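Local coordinates for protein histidinol dehydrogenase (Elizabethkingia anophelis NUHP1, PDB 6AN0) that probably catalyses the two successive NAD-dependent, zinc-supported oxidations of L-histidinol to L-histidine that close histidine biosynthesis, at residues F42-L53 / Q194-T205; L65-I75 / N180-K189. All coordinates share one frame; numbering follows the deposited sequence.

In the fold
Contacts 1 and 2 are neighbours, their centres about 18 Å apart, on one side of the chain's centre, and both are only partly buried. They are linked by consecutive elements: strand 186-189 is followed in the chain by helix 192-201, helix 50-61 by helix 72-79, and Ile68 packs on Asp50 and Leu53. Contact 1 is a meeting of helices, with an apolar face that includes a phenylalanine pair and polar groups gathered at a helix start. Contact 2 lies at a sheet edge, where backbone bonds set the register, small apolar patches fill in, and a buried lysine pairs with a glutamate. Neither touches the other subunit.

Contact 1: F42-L53 / Q194-T205; sequences FEDIKNEKDKAL and QAIGAMTFGTET
Phe201 meets Phe42 edge-on: the CE2 corner of Phe201 points at the face of Phe42, 3.5 Å from its CG, in an offset edge-to-face pair with centroids 5.3 Å apart and planes at 73°. Both faces of the Phe201 ring are also covered, one by the Thr200 methyl and the opposite one by Lys46, whose CE makes a CH-pi contact 4.0 Å from the ring centroid. Beyond the pair, Phe42 slides its CE2 to within 3.5 Å of Gly197 CA, a close approach to bare backbone. One turn along from Phe42, Ile45 is a knob in the hole formed by Gln194, Gly197, Ala198 and Phe201; its CG2 lies 3.6 Å from Gly197 O, while CD1 reaches toward Gln194. Leu53 extends this apolar surface over the Ala198 methyl.

The chemistry changes where helix 50-61 starts. Asp50 N, at the first turn, donates to Glu204 OE1 at 2.9 Å, using the syn lone pair of that oxygen. Thr203 turns its OG1 between its own backbone N and carbonyl carbon (chi1 68°), which directs the hydroxyl to Asp50 OD1 at 2.6 Å and lays CG2 against Lys49. The carboxylates of Asp50 and Glu204 are close neighbours, a crowding that the bond from Asp50 N would probably ease. A water ties Ile45 O to Gly202 O just beyond the end of helix 192-201.

Helical segments 42-48 and 194-201 thus cross at -51°, with Ile45 of the first as a knob in a hole of the second, and the turn after helix 192-201 holds the N-terminus of helix 50-61. The same helix 192-201 carries Gln194, a predicted NAD-binding residue whose amide turns from this interface, the chain being bent at chi2.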
loop_
_atom_site.group_PDB
_atom_site.type_symbol
_atom_site.label_atom_id
_atom_site.label_comp_id
_atom_site.label_asym_id
_atom_site.label_seq_id
_atom_site.Cartn_x
_atom_site.Cartn_y
_atom_site.Cartn_z
ATOM N N PHE A 42 6.114 -3.449 -23.377
ATOM C CA PHE A 42 4.981 -4.218 -22.866
ATOM C C PHE A 42 4.172 -4.845 -24.005
ATOM O O PHE A 42 3.721 -5.993 -23.895
ATOM C CB PHE A 42 4.086 -3.322 -21.993
ATOM C CG PHE A 42 4.633 -3.063 -20.593
ATOM C CD1 PHE A 42 3.857 -2.398 -19.656
ATOM C CD2 PHE A 42 5.909 -3.484 -20.219
ATOM C CE1 PHE A 42 4.338 -2.149 -18.369
ATOM C CE2 PHE A 42 6.398 -3.250 -18.938
ATOM C CZ PHE A 42 5.598 -2.581 -18.000
ATOM N N GLU A 43 3.965 -4.102 -25.099
ATOM C CA GLU A 43 3.250 -4.658 -26.247
ATOM C C GLU A 43 3.998 -5.852 -26.833
ATOM O O GLU A 43 3.386 -6.874 -27.175
ATOM C CB GLU A 43 3.051 -3.576 -27.312
ATOM N N ASP A 44 5.328 -5.738 -26.950
ATOM C CA ASP A 44 6.146 -6.852 -27.421
ATOM C C ASP A 44 6.057 -8.050 -26.478
ATOM O O ASP A 44 5.990 -9.201 -26.932
ATOM C CB ASP A 44 7.600 -6.400 -27.575
ATOM C CG ASP A 44 7.826 -5.517 -28.800
ATOM O OD1 ASP A 44 7.015 -5.574 -29.745
ATOM O OD2 ASP A 44 8.831 -4.772 -28.822
ATOM N N ILE A 45 6.069 -7.813 -25.159
ATOM C CA ILE A 45 5.946 -8.927 -24.213
ATOM C C ILE A 45 4.579 -9.585 -24.350
ATOM O O ILE A 45 4.455 -10.812 -24.313
ATOM C CB ILE A 45 6.186 -8.449 -22.762
ATOM C CG1 ILE A 45 7.655 -8.087 -22.523
ATOM C CG2 ILE A 45 5.690 -9.507 -21.731
ATOM C CD1 ILE A 45 8.622 -9.280 -22.525
ATOM N N LYS A 46 3.530 -8.773 -24.500
ATOM C CA LYS A 46 2.182 -9.311 -24.683
ATOM C C LYS A 46 2.068 -10.137 -25.959
ATOM O O LYS A 46 1.419 -11.191 -25.968
ATOM C CB LYS A 46 1.171 -8.167 -24.716
ATOM C CG LYS A 46 -0.097 -8.409 -23.935
ATOM C CD LYS A 46 -0.919 -7.129 -23.897
ATOM C CE LYS A 46 -0.048 -5.943 -23.488
ATOM N NZ LYS A 46 -0.709 -4.625 -23.715
ATOM N N ASN A 47 2.671 -9.671 -27.055
ATOM C CA ASN A 47 2.483 -10.354 -28.329
ATOM C C ASN A 47 3.474 -11.491 -28.548
ATOM O O ASN A 47 3.104 -12.525 -29.109
ATOM C CB ASN A 47 2.583 -9.365 -29.502
ATOM C CG ASN A 47 1.450 -8.350 -29.515
ATOM O OD1 ASN A 47 0.340 -8.625 -29.054
ATOM N ND2 ASN A 47 1.731 -7.165 -30.042
ATOM N N GLU A 48 4.731 -11.328 -28.133
ATOM C CA GLU A 48 5.769 -12.290 -28.469
ATOM C C GLU A 48 6.285 -13.076 -27.272
ATOM O O GLU A 48 7.061 -14.016 -27.470
ATOM C CB GLU A 48 6.957 -11.584 -29.150
ATOM C CG GLU A 48 6.619 -10.827 -30.434
ATOM C CD GLU A 48 6.193 -11.732 -31.582
ATOM O OE1 GLU A 48 6.421 -12.962 -31.513
ATOM O OE2 GLU A 48 5.628 -11.202 -32.563
ATOM N N LYS A 49 5.891 -12.707 -26.046
ATOM C CA LYS A 49 6.183 -13.470 -24.833
ATOM C C LYS A 49 7.656 -13.855 -24.708
ATOM O O LYS A 49 8.520 -12.970 -24.712
ATOM C CB LYS A 49 5.269 -14.692 -24.766
ATOM C CG LYS A 49 3.787 -14.301 -24.823
ATOM C CD LYS A 49 2.877 -15.501 -24.949
ATOM C CE LYS A 49 1.455 -15.069 -25.288
ATOM N NZ LYS A 49 0.917 -14.086 -24.304
ATOM N N ASP A 50 7.957 -15.156 -24.563
ATOM C CA ASP A 50 9.347 -15.577 -24.357
ATOM C C ASP A 50 10.259 -15.088 -25.475
ATOM O O ASP A 50 11.447 -14.833 -25.244
ATOM C CB ASP A 50 9.447 -17.105 -24.282
ATOM C CG ASP A 50 9.191 -17.655 -22.886
ATOM O OD1 ASP A 50 8.919 -16.868 -21.949
ATOM O OD2 ASP A 50 9.271 -18.895 -22.729
ATOM N N LYS A 51 9.741 -14.985 -26.696
ATOM C CA LYS A 51 10.599 -14.540 -27.792
ATOM C C LYS A 51 11.018 -13.093 -27.589
ATOM O O LYS A 51 12.169 -12.731 -27.862
ATOM C CB LYS A 51 9.897 -14.721 -29.134
ATOM C CG LYS A 51 9.849 -16.163 -29.609
ATOM C CD LYS A 51 9.244 -16.275 -31.000
ATOM C CE LYS A 51 7.802 -15.811 -31.010
ATOM N NZ LYS A 51 7.130 -16.111 -32.308
ATOM N N ALA A 52 10.100 -12.259 -27.088
ATOM C CA ALA A 52 10.448 -10.883 -26.746
ATOM C C ALA A 52 11.485 -10.830 -25.628
ATOM O O ALA A 52 12.448 -10.054 -25.707
ATOM C CB ALA A 52 9.190 -10.107 -26.348
ATOM N N LEU A 53 11.301 -11.636 -24.569
ATOM C CA LEU A 53 12.292 -11.689 -23.498
ATOM C C LEU A 53 13.679 -12.001 -24.045
ATOM O O LEU A 53 14.664 -11.330 -23.708
ATOM C CB LEU A 53 11.898 -12.734 -22.451
ATOM C CG LEU A 53 11.146 -12.273 -21.220
ATOM C CD1 LEU A 53 10.850 -13.481 -20.357
ATOM C CD2 LEU A 53 11.937 -11.209 -20.445
ATOM N N GLN A 194 11.704 -5.254 -19.872
ATOM C CA GLN A 194 11.162 -6.529 -20.331
ATOM C C GLN A 194 10.946 -7.508 -19.181
ATOM O O GLN A 194 9.973 -8.271 -19.204
ATOM C CB GLN A 194 12.057 -7.138 -21.430
ATOM C CG GLN A 194 13.546 -7.412 -21.048
ATOM C CD GLN A 194 14.465 -6.197 -21.237
ATOM O OE1 GLN A 194 14.002 -5.066 -21.390
ATOM N NE2 GLN A 194 15.778 -6.436 -21.220
ATOM N N ALA A 195 11.806 -7.486 -18.155
ATOM C CA ALA A 195 11.563 -8.324 -16.983
ATOM C C ALA A 195 10.296 -7.896 -16.251
ATOM O O ALA A 195 9.482 -8.742 -15.856
ATOM C CB ALA A 195 12.761 -8.289 -16.028
ATOM N N ILE A 196 10.120 -6.587 -16.044
ATOM C CA ILE A 196 8.905 -6.099 -15.387
ATOM C C ILE A 196 7.676 -6.484 -16.205
ATOM O O ILE A 196 6.638 -6.879 -15.653
ATOM C CB ILE A 196 8.987 -4.571 -15.172
ATOM C CG1 ILE A 196 10.171 -4.202 -14.270
ATOM C CG2 ILE A 196 7.674 -4.024 -14.609
ATOM C CD1 ILE A 196 10.203 -4.988 -12.947
ATOM N N GLY A 197 7.775 -6.373 -17.535
ATOM C CA GLY A 197 6.652 -6.732 -18.389
ATOM C C GLY A 197 6.336 -8.213 -18.324
ATOM O O GLY A 197 5.164 -8.611 -18.291
ATOM N N ALA A 198 7.376 -9.049 -18.272
ATOM C CA ALA A 198 7.158 -10.483 -18.145
ATOM C C ALA A 198 6.424 -10.814 -16.844
ATOM O O ALA A 198 5.516 -11.654 -16.831
ATOM C CB ALA A 198 8.491 -11.221 -18.229
ATOM N N MET A 199 6.786 -10.162 -15.744
ATOM C CA MET A 199 6.068 -10.431 -14.499
ATOM C C MET A 199 4.694 -9.780 -14.468
ATOM O O MET A 199 3.826 -10.225 -13.713
ATOM C CB MET A 199 6.896 -9.980 -13.296
ATOM C CG MET A 199 8.185 -10.811 -13.131
ATOM S SD MET A 199 9.123 -10.401 -11.638
ATOM C CE MET A 199 9.820 -8.807 -12.070
ATOM N N THR A 200 4.465 -8.767 -15.300
ATOM C CA THR A 200 3.166 -8.104 -15.344
ATOM C C THR A 200 2.166 -8.879 -16.191
ATOM O O THR A 200 1.007 -9.040 -15.794
ATOM C CB THR A 200 3.344 -6.681 -15.877
ATOM O OG1 THR A 200 4.147 -5.932 -14.957
ATOM C CG2 THR A 200 1.994 -5.980 -16.112
ATOM N N PHE A 201 2.584 -9.375 -17.351
ATOM C CA PHE A 201 1.653 -10.038 -18.254
ATOM C C PHE A 201 1.827 -11.546 -18.296
ATOM O O PHE A 201 0.893 -12.246 -18.702
ATOM C CB PHE A 201 1.790 -9.472 -19.682
ATOM C CG PHE A 201 1.576 -7.986 -19.754
ATOM C CD1 PHE A 201 0.291 -7.458 -19.764
ATOM C CD2 PHE A 201 2.661 -7.114 -19.766
ATOM C CE1 PHE A 201 0.083 -6.081 -19.805
ATOM C CE2 PHE A 201 2.461 -5.735 -19.802
ATOM C CZ PHE A 201 1.174 -5.220 -19.822
ATOM N N GLY A 202 2.976 -12.058 -17.869
ATOM C CA GLY A 202 3.256 -13.481 -17.961
ATOM C C GLY A 202 3.757 -13.872 -19.335
ATOM O O GLY A 202 3.392 -13.244 -20.330
ATOM N N THR A 203 4.610 -14.886 -19.406
ATOM C CA THR A 203 5.011 -15.499 -20.667
ATOM C C THR A 203 4.867 -17.006 -20.523
ATOM O O THR A 203 4.397 -17.507 -19.495
ATOM C CB THR A 203 6.451 -15.135 -21.055
ATOM O OG1 THR A 203 7.366 -15.745 -20.135
ATOM C CG2 THR A 203 6.661 -13.615 -21.048
ATOM N N GLU A 204 5.287 -17.738 -21.559
ATOM C CA GLU A 204 5.279 -19.192 -21.469
ATOM C C GLU A 204 6.122 -19.684 -20.297
ATOM O O GLU A 204 5.767 -20.678 -19.657
ATOM C CB GLU A 204 5.778 -19.812 -22.772
ATOM C CG GLU A 204 4.955 -19.456 -23.996
ATOM C CD GLU A 204 5.578 -18.336 -24.804
ATOM O OE1 GLU A 204 6.368 -17.562 -24.225
ATOM O OE2 GLU A 204 5.283 -18.233 -26.016
ATOM N N THR A 205 7.225 -19.003 -19.993
ATOM C CA THR A 205 8.132 -19.449 -18.939
ATOM C C THR A 205 7.867 -18.792 -17.589
ATOM O O THR A 205 8.103 -19.421 -16.550
ATOM C CB THR A 205 9.585 -19.190 -19.355
ATOM O OG1 THR A 205 9.838 -19.847 -20.605
ATOM C CG2 THR A 205 10.569 -19.719 -18.319
HETATM O O HOH W 1 2.459 -11.806 -22.415
HETATM O O HOH W 2 7.084 -17.109 -27.597
#

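Contact 2: L65-I75 / N180-K189. With EDO (1,2-ethanediol), chain C.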
loop_
_atom_site.group_PDB
_atom_site.type_symbol
_atom_site.label_atom_id
_atom_site.label_comp_id
_atom_site.label_asym_id
_atom_site.label_seq_id
_atom_site.Cartn_x
_atom_site.Cartn_y
_atom_site.Cartn_z
ATOM N N LEU A 65 20.378 -15.931 -25.205
ATOM C CA LEU A 65 20.054 -17.083 -24.379
ATOM C C LEU A 65 19.270 -18.125 -25.161
ATOM O O LEU A 65 18.526 -17.805 -26.091
ATOM C CB LEU A 65 19.236 -16.662 -23.164
ATOM C CG LEU A 65 19.876 -15.725 -22.151
ATOM C CD1 LEU A 65 18.855 -15.426 -21.072
ATOM C CD2 LEU A 65 21.120 -16.374 -21.583
ATOM N N THR A 66 19.450 -19.389 -24.773
ATOM C CA THR A 66 18.540 -20.446 -25.197
ATOM C C THR A 66 17.433 -20.664 -24.172
ATOM O O THR A 66 16.262 -20.785 -24.542
ATOM C CB THR A 66 19.289 -21.757 -25.413
ATOM O OG1 THR A 66 20.435 -21.522 -26.239
ATOM C CG2 THR A 66 18.381 -22.761 -26.105
ATOM N N ASP A 67 17.786 -20.691 -22.890
ATOM C CA ASP A 67 16.837 -20.889 -21.801
ATOM C C ASP A 67 16.772 -19.637 -20.940
ATOM O O ASP A 67 17.808 -19.067 -20.582
ATOM C CB ASP A 67 17.227 -22.095 -20.941
ATOM C CG ASP A 67 17.128 -23.403 -21.699
ATOM O OD1 ASP A 67 16.082 -23.644 -22.338
ATOM O OD2 ASP A 67 18.100 -24.183 -21.663
ATOM N N ILE A 68 15.553 -19.211 -20.612
ATOM C CA ILE A 68 15.373 -18.065 -19.722
ATOM C C ILE A 68 15.564 -18.471 -18.264
ATOM O O ILE A 68 16.057 -17.678 -17.449
ATOM C CB ILE A 68 13.986 -17.441 -19.966
ATOM C CG1 ILE A 68 13.916 -16.877 -21.392
ATOM C CG2 ILE A 68 13.653 -16.365 -18.908
ATOM C CD1 ILE A 68 12.503 -16.692 -21.918
ATOM N N ARG A 69 15.214 -19.707 -17.912
ATOM C CA ARG A 69 15.235 -20.143 -16.522
ATOM C C ARG A 69 16.622 -20.638 -16.120
ATOM O O ARG A 69 17.257 -21.394 -16.859
ATOM C CB ARG A 69 14.198 -21.247 -16.289
ATOM C CG ARG A 69 13.925 -21.458 -14.810
ATOM C CD ARG A 69 12.794 -22.428 -14.547
ATOM N NE ARG A 69 12.711 -22.730 -13.119
ATOM C CZ ARG A 69 12.053 -23.767 -12.611
ATOM N NH1 ARG A 69 11.409 -24.604 -13.414
ATOM N NH2 ARG A 69 12.043 -23.966 -11.301
ATOM N N VAL A 70 17.088 -20.200 -14.944
ATOM C CA VAL A 70 18.324 -20.726 -14.371
ATOM C C VAL A 70 18.130 -22.205 -14.067
ATOM O O VAL A 70 17.124 -22.601 -13.469
ATOM C CB VAL A 70 18.704 -19.928 -13.109
ATOM C CG1 VAL A 70 19.907 -20.547 -12.411
ATOM C CG2 VAL A 70 18.979 -18.456 -13.452
ATOM N N SER A 71 19.095 -23.028 -14.475
ATOM C CA SER A 71 19.022 -24.472 -14.304
ATOM C C SER A 71 19.530 -24.903 -12.925
ATOM O O SER A 71 20.183 -24.149 -12.203
ATOM C CB SER A 71 19.841 -25.172 -15.385
ATOM O OG SER A 71 21.222 -24.919 -15.188
ATOM N N SER A 72 19.249 -26.163 -12.570
ATOM C CA SER A 72 19.744 -26.668 -11.294
ATOM C C SER A 72 21.265 -26.827 -11.304
ATOM O O SER A 72 21.913 -26.615 -10.272
ATOM C CB SER A 72 19.058 -27.993 -10.939
ATOM O OG SER A 72 19.491 -29.035 -11.782
ATOM N N ASP A 73 21.855 -27.186 -12.451
ATOM C CA ASP A 73 23.315 -27.239 -12.547
ATOM C C ASP A 73 23.937 -25.868 -12.298
ATOM O O ASP A 73 24.993 -25.757 -11.658
ATOM C CB ASP A 73 23.740 -27.765 -13.918
ATOM C CG ASP A 73 23.740 -29.275 -13.993
ATOM O OD1 ASP A 73 23.653 -29.928 -12.929
ATOM O OD2 ASP A 73 23.821 -29.805 -15.117
ATOM N N GLU A 74 23.302 -24.812 -12.813
ATOM C CA GLU A 74 23.794 -23.458 -12.564
ATOM C C GLU A 74 23.690 -23.085 -11.086
ATOM O O GLU A 74 24.598 -22.449 -10.537
ATOM C CB GLU A 74 23.029 -22.460 -13.434
ATOM C CG GLU A 74 23.361 -22.588 -14.919
ATOM C CD GLU A 74 22.579 -21.612 -15.791
ATOM O OE1 GLU A 74 23.201 -20.904 -16.618
ATOM O OE2 GLU A 74 21.340 -21.552 -15.645
ATOM N N ILE A 75 22.603 -23.485 -10.418
ATOM C CA ILE A 75 22.488 -23.247 -8.979
ATOM C C ILE A 75 23.584 -23.991 -8.229
ATOM O O ILE A 75 24.226 -23.440 -7.323
ATOM C CB ILE A 75 21.094 -23.656 -8.464
ATOM C CG1 ILE A 75 19.989 -22.829 -9.129
ATOM C CG2 ILE A 75 21.034 -23.504 -6.957
ATOM C CD1 ILE A 75 20.049 -21.371 -8.797
ATOM N N ASN A 180 18.498 -19.487 -3.617
ATOM C CA ASN A 180 18.275 -20.909 -3.378
ATOM C C ASN A 180 18.210 -21.217 -1.887
ATOM O O ASN A 180 17.404 -22.054 -1.457
ATOM C CB ASN A 180 19.361 -21.736 -4.059
ATOM C CG ASN A 180 19.177 -23.218 -3.837
ATOM O OD1 ASN A 180 19.845 -23.829 -2.996
ATOM N ND2 ASN A 180 18.254 -23.802 -4.573
ATOM N N LEU A 181 19.039 -20.534 -1.083
ATOM C CA LEU A 181 19.057 -20.734 0.369
ATOM C C LEU A 181 17.675 -20.553 0.986
ATOM O O LEU A 181 17.262 -21.336 1.851
ATOM C CB LEU A 181 20.041 -19.759 1.019
ATOM C CG LEU A 181 20.113 -19.747 2.556
ATOM C CD1 LEU A 181 20.639 -21.080 3.092
ATOM C CD2 LEU A 181 20.959 -18.581 3.070
ATOM N N ILE A 182 16.956 -19.506 0.582
ATOM C CA ILE A 182 15.681 -19.183 1.211
ATOM C C ILE A 182 14.523 -19.759 0.403
ATOM O O ILE A 182 13.358 -19.396 0.607
ATOM C CB ILE A 182 15.528 -17.670 1.411
ATOM C CG1 ILE A 182 15.535 -16.927 0.076
ATOM C CG2 ILE A 182 16.630 -17.144 2.327
ATOM C CD1 ILE A 182 15.265 -15.460 0.228
ATOM N N GLY A 183 14.835 -20.668 -0.514
ATOM C CA GLY A 183 13.829 -21.497 -1.148
ATOM C C GLY A 183 13.199 -20.943 -2.404
ATOM O O GLY A 183 12.161 -21.462 -2.836
ATOM N N ILE A 184 13.776 -19.909 -3.001
ATOM C CA ILE A 184 13.283 -19.413 -4.281
ATOM C C ILE A 184 13.799 -20.345 -5.372
ATOM O O ILE A 184 15.014 -20.511 -5.534
ATOM C CB ILE A 184 13.727 -17.961 -4.519
ATOM C CG1 ILE A 184 13.129 -17.035 -3.449
ATOM C CG2 ILE A 184 13.332 -17.507 -5.918
ATOM C CD1 ILE A 184 13.682 -15.642 -3.493
ATOM N N LYS A 185 12.877 -20.977 -6.112
ATOM C CA LYS A 185 13.253 -21.922 -7.154
ATOM C C LYS A 185 13.012 -21.416 -8.568
ATOM O O LYS A 185 13.551 -22.000 -9.510
ATOM C CB LYS A 185 12.497 -23.248 -6.973
ATOM C CG LYS A 185 12.804 -23.952 -5.662
ATOM C CD LYS A 185 14.266 -24.369 -5.610
ATOM C CE LYS A 185 14.710 -24.672 -4.188
ATOM N NZ LYS A 185 13.882 -25.735 -3.565
ATOM N N ASN A 186 12.222 -20.363 -8.741
ATOM C CA ASN A 186 11.858 -19.843 -10.061
ATOM C C ASN A 186 12.703 -18.599 -10.306
ATOM O O ASN A 186 12.317 -17.492 -9.942
ATOM C CB ASN A 186 10.367 -19.517 -10.133
ATOM C CG ASN A 186 9.471 -20.745 -9.948
ATOM O OD1 ASN A 186 9.904 -21.883 -10.115
ATOM N ND2 ASN A 186 8.206 -20.505 -9.614
ATOM N N ILE A 187 13.860 -18.786 -10.944
ATOM C CA ILE A 187 14.831 -17.718 -11.162
ATOM C C ILE A 187 15.037 -17.570 -12.661
ATOM O O ILE A 187 15.330 -18.556 -13.349
ATOM C CB ILE A 187 16.164 -18.021 -10.451
ATOM C CG1 ILE A 187 15.923 -18.302 -8.960
ATOM C CG2 ILE A 187 17.164 -16.889 -10.652
ATOM C CD1 ILE A 187 17.181 -18.736 -8.227
ATOM N N TYR A 188 14.900 -16.341 -13.157
ATOM C CA TYR A 188 14.882 -16.071 -14.584
ATOM C C TYR A 188 15.939 -15.042 -14.952
ATOM O O TYR A 188 16.094 -14.015 -14.278
ATOM C CB TYR A 188 13.492 -15.588 -15.020
ATOM C CG TYR A 188 12.422 -16.569 -14.625
ATOM C CD1 TYR A 188 11.593 -16.323 -13.533
ATOM C CD2 TYR A 188 12.282 -17.772 -15.300
ATOM C CE1 TYR A 188 10.618 -17.236 -13.166
ATOM C CE2 TYR A 188 11.313 -18.685 -14.940
ATOM C CZ TYR A 188 10.490 -18.417 -13.869
ATOM O OH TYR A 188 9.526 -19.333 -13.513
ATOM N N LYS A 189 16.641 -15.319 -16.047
ATOM C CA LYS A 189 17.657 -14.423 -16.599
ATOM C C LYS A 189 16.945 -13.343 -17.405
ATOM O O LYS A 189 16.688 -13.502 -18.597
ATOM C CB LYS A 189 18.632 -15.198 -17.468
ATOM C CG LYS A 189 19.386 -16.308 -16.754
ATOM C CD LYS A 189 20.251 -17.074 -17.758
ATOM C CE LYS A 189 21.001 -18.210 -17.092
ATOM N NZ LYS A 189 21.955 -18.881 -18.027
HETATM C C1 EDO C . 12.931 -18.385 5.295
HETATM O O1 EDO C . 11.558 -18.504 5.690
HETATM C C2 EDO C . 13.106 -18.817 3.846
HETATM O O2 EDO C . 13.006 -20.241 3.717
HETATM O O HOH W 3 20.298 -19.927 -19.818
HETATM O O HOH W 4 15.085 -21.461 -11.667
#
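The Arg69 guanidinium has Lys185 O at its edge, exactly in plane, and Asn186 OD1 over one face. The edge contact is a straight hydrogen bond, NH2 to Lys185 O at 3.1 Å with an N-H...O angle of 178°, although the donor stands well above the carbonyl plane. Asn186 OD1, 3.2 Å from NH2, is badly angled for a bond, and its amide is turned 81° from the guanidinium. With CG anti to the backbone N (chi1 -165°) and an extended chain, Arg69 runs beside the Tyr188 ring, CG 3.8 Å from CE2. Ile68 CG2 touches the same tyrosine near CB.

The backbones themselves pair antiparallel through a single bridge. Lys189 N donates to Ile68 O at 2.8 Å and Val70 N to Ile187 O at 2.9 Å, making Arg69 and Tyr188 a non-hydrogen-bonded pair. Val70 CG2 packs on Ile187 CG2, and Ile75 reaches Ile187 tip to tip through their CD1 methyls; Ile75 CG2 rests 3.6 Å from Asn180 CG.

Lys189, which has the largest area buried by the contact, stretches past Leu65 to a salt bridge, NZ to Glu74 OE1 at 2.8 Å on the syn lone pair. NZ is also bonded to Gly169 O and to a water that donates to Asp67 O. Glu74 OE2 meanwhile accepts from Ser71 N at 2.9 Å, and Ser71 OG takes Glu74 N in return, which fixes the carboxylate facing the lysine.

That reciprocal pair is a capping box at the start of helix 72-79. It adjoins a short antiparallel bridge by which segment 65-75 runs along strand 186-189, itself paired in parallel with strand 158-163 in the mixed sheet.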